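Local coordinates for tumor necrosis factor receptor superfamily member 11B (Mus musculus, PDB 4E4D), which acts as a secreted decoy receptor for the cytokine RANKL, neutralising its role in osteoclast formation and so restraining bone resorption, at residues 91-95 with 96-100. Sequence-based numbering, arbitrary orientation.
Sequences YLEIE and FCLKH
Phe-96 pairs with Glu-93 through two backbone hydrogen bonds, Glu-93 N to Phe-96 O (2.9 Å) and Phe-96 N to Glu-93 O (3.2 Å), closing a type II' turn in a tight beta hairpin. The latter bond is nearly straight (171°), although its donor sits above the carbonyl plane. One face of the Phe-96 ring receives Glu-95 CB in a CH-pi contact, 4.1 Å from CB to the centroid. Two chains of another protein meet here: an aromatic ring of one lies against Phe-96, suiting a flat apolar side chain, while the Glu-95 carboxylate takes a salt bridge from each and a hydrogen bond from the other. Cys-97 CA makes a CA-H...O contact with Tyr-91 O (3.3 Å); its thiol, on the Leu-92 face, suits a disulfide. Branched Leu-98 sets CD1 against Glu-93 CB (3.8 Å) and CB 4.0 Å from Tyr-91 CE1. Tyr-91 N donates to Leu-98 O; the return bond is weak. Tyr-91 CG stands between backbone N and carbonyl carbon (chi1 74°), directing the ring's edge to Lys-99 O, 3.5 Å from Tyr-91 CE1. The His-100 imidazole slides past, CD2 3.9 Å from Tyr-91 CD1, planes 18° apart, rings barely overlapping. Within the third cysteine-rich repeat, strands 90-93 and 96-99 are tied by the Cys-97 to Cys-86 disulfide to strand 83-86 and pack on Gln-70 of strand 70-74.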
loop_
_atom_site.group_PDB
_atom_site.type_symbol
_atom_site.label_atom_id
_atom_site.label_comp_id
_atom_site.label_asym_id
_atom_site.label_seq_id
_atom_site.Cartn_x
_atom_site.Cartn_y
_atom_site.Cartn_z
ATOM N N TYR B 91 -1.758 -26.614 -8.344
ATOM C CA TYR B 91 -0.554 -25.892 -8.734
ATOM C C TYR B 91 -0.495 -24.570 -7.982
ATOM O O TYR B 91 -1.526 -24.032 -7.577
ATOM C CB TYR B 91 -0.550 -25.635 -10.240
ATOM C CG TYR B 91 -1.520 -24.561 -10.671
ATOM C CD1 TYR B 91 -2.885 -24.804 -10.704
ATOM C CD2 TYR B 91 -1.070 -23.302 -11.043
ATOM C CE1 TYR B 91 -3.775 -23.824 -11.095
ATOM C CE2 TYR B 91 -1.952 -22.317 -11.436
ATOM C CZ TYR B 91 -3.303 -22.583 -11.460
ATOM O OH TYR B 91 -4.186 -21.605 -11.851
ATOM N N LEU B 92 0.712 -24.045 -7.795
ATOM C CA LEU B 92 0.892 -22.816 -7.033
ATOM C C LEU B 92 0.568 -21.582 -7.872
ATOM O O LEU B 92 1.251 -21.285 -8.853
ATOM C CB LEU B 92 2.321 -22.725 -6.497
ATOM C CG LEU B 92 2.607 -21.527 -5.586
ATOM C CD1 LEU B 92 1.711 -21.557 -4.356
ATOM C CD2 LEU B 92 4.072 -21.497 -5.184
ATOM N N GLU B 93 -0.485 -20.874 -7.476
ATOM C CA GLU B 93 -0.879 -19.632 -8.129
ATOM C C GLU B 93 -0.848 -18.494 -7.113
ATOM O O GLU B 93 -1.732 -18.384 -6.264
ATOM C CB GLU B 93 -2.281 -19.768 -8.729
ATOM C CG GLU B 93 -2.789 -18.519 -9.432
ATOM C CD GLU B 93 -1.955 -18.141 -10.641
ATOM O OE1 GLU B 93 -2.151 -17.031 -11.177
ATOM O OE2 GLU B 93 -1.106 -18.956 -11.060
ATOM N N ILE B 94 0.179 -17.654 -7.207
ATOM C CA ILE B 94 0.385 -16.557 -6.262
ATOM C C ILE B 94 0.570 -17.075 -4.831
ATOM O O ILE B 94 1.690 -17.386 -4.426
ATOM C CB ILE B 94 -0.758 -15.512 -6.325
ATOM C CG1 ILE B 94 -0.707 -14.738 -7.644
ATOM C CG2 ILE B 94 -0.647 -14.514 -5.185
ATOM C CD1 ILE B 94 -1.252 -15.490 -8.830
ATOM N N GLU B 95 -0.520 -17.178 -4.072
ATOM C CA GLU B 95 -0.438 -17.538 -2.657
ATOM C C GLU B 95 -1.046 -18.900 -2.332
ATOM O O GLU B 95 -0.828 -19.430 -1.241
ATOM C CB GLU B 95 -1.138 -16.483 -1.797
ATOM C CG GLU B 95 -0.324 -15.225 -1.545
ATOM C CD GLU B 95 0.945 -15.497 -0.765
ATOM O OE1 GLU B 95 0.892 -16.265 0.218
ATOM O OE2 GLU B 95 2.001 -14.943 -1.138
ATOM N N PHE B 96 -1.811 -19.463 -3.261
ATOM C CA PHE B 96 -2.575 -20.669 -2.960
ATOM C C PHE B 96 -2.410 -21.766 -4.003
ATOM O O PHE B 96 -2.143 -21.499 -5.174
ATOM C CB PHE B 96 -4.056 -20.320 -2.805
ATOM C CG PHE B 96 -4.330 -19.334 -1.708
ATOM C CD1 PHE B 96 -4.148 -19.690 -0.383
ATOM C CD2 PHE B 96 -4.770 -18.053 -1.998
ATOM C CE1 PHE B 96 -4.396 -18.789 0.632
ATOM C CE2 PHE B 96 -5.020 -17.147 -0.985
ATOM C CZ PHE B 96 -4.833 -17.517 0.331
ATOM N N CYS B 97 -2.579 -23.006 -3.557
ATOM C CA CYS B 97 -2.557 -24.156 -4.447
ATOM C C CYS B 97 -3.951 -24.380 -5.020
ATOM O O CYS B 97 -4.779 -25.064 -4.419
ATOM C CB CYS B 97 -2.094 -25.403 -3.694
ATOM S SG CYS B 97 -0.414 -25.286 -3.042
ATOM N N LEU B 98 -4.209 -23.785 -6.179
ATOM C CA LEU B 98 -5.506 -23.911 -6.831
ATOM C C LEU B 98 -5.583 -25.201 -7.639
ATOM O O LEU B 98 -4.562 -25.737 -8.070
ATOM C CB LEU B 98 -5.754 -22.716 -7.752
ATOM C CG LEU B 98 -5.635 -21.337 -7.102
ATOM C CD1 LEU B 98 -5.983 -20.246 -8.101
ATOM C CD2 LEU B 98 -6.521 -21.243 -5.870
ATOM N N LYS B 99 -6.800 -25.693 -7.842
ATOM C CA LYS B 99 -7.018 -26.884 -8.651
ATOM C C LYS B 99 -6.749 -26.567 -10.115
ATOM O O LYS B 99 -6.885 -25.420 -10.544
ATOM C CB LYS B 99 -8.455 -27.380 -8.497
ATOM C CG LYS B 99 -8.860 -27.727 -7.076
ATOM C CD LYS B 99 -10.311 -28.181 -7.032
ATOM C CE LYS B 99 -10.782 -28.458 -5.615
ATOM N NZ LYS B 99 -12.210 -28.890 -5.589
ATOM N N HIS B 100 -6.372 -27.583 -10.883
ATOM C CA HIS B 100 -6.129 -27.403 -12.308
ATOM C C HIS B 100 -7.430 -27.086 -13.039
ATOM O O HIS B 100 -8.494 -27.591 -12.681
ATOM C CB HIS B 100 -5.487 -28.654 -12.907
ATOM C CG HIS B 100 -4.122 -28.950 -12.368
ATOM N ND1 HIS B 100 -3.861 -30.035 -11.560
ATOM C CD2 HIS B 100 -2.943 -28.300 -12.518
ATOM C CE1 HIS B 100 -2.579 -30.043 -11.237
ATOM N NE2 HIS B 100 -2.001 -29.001 -11.805
#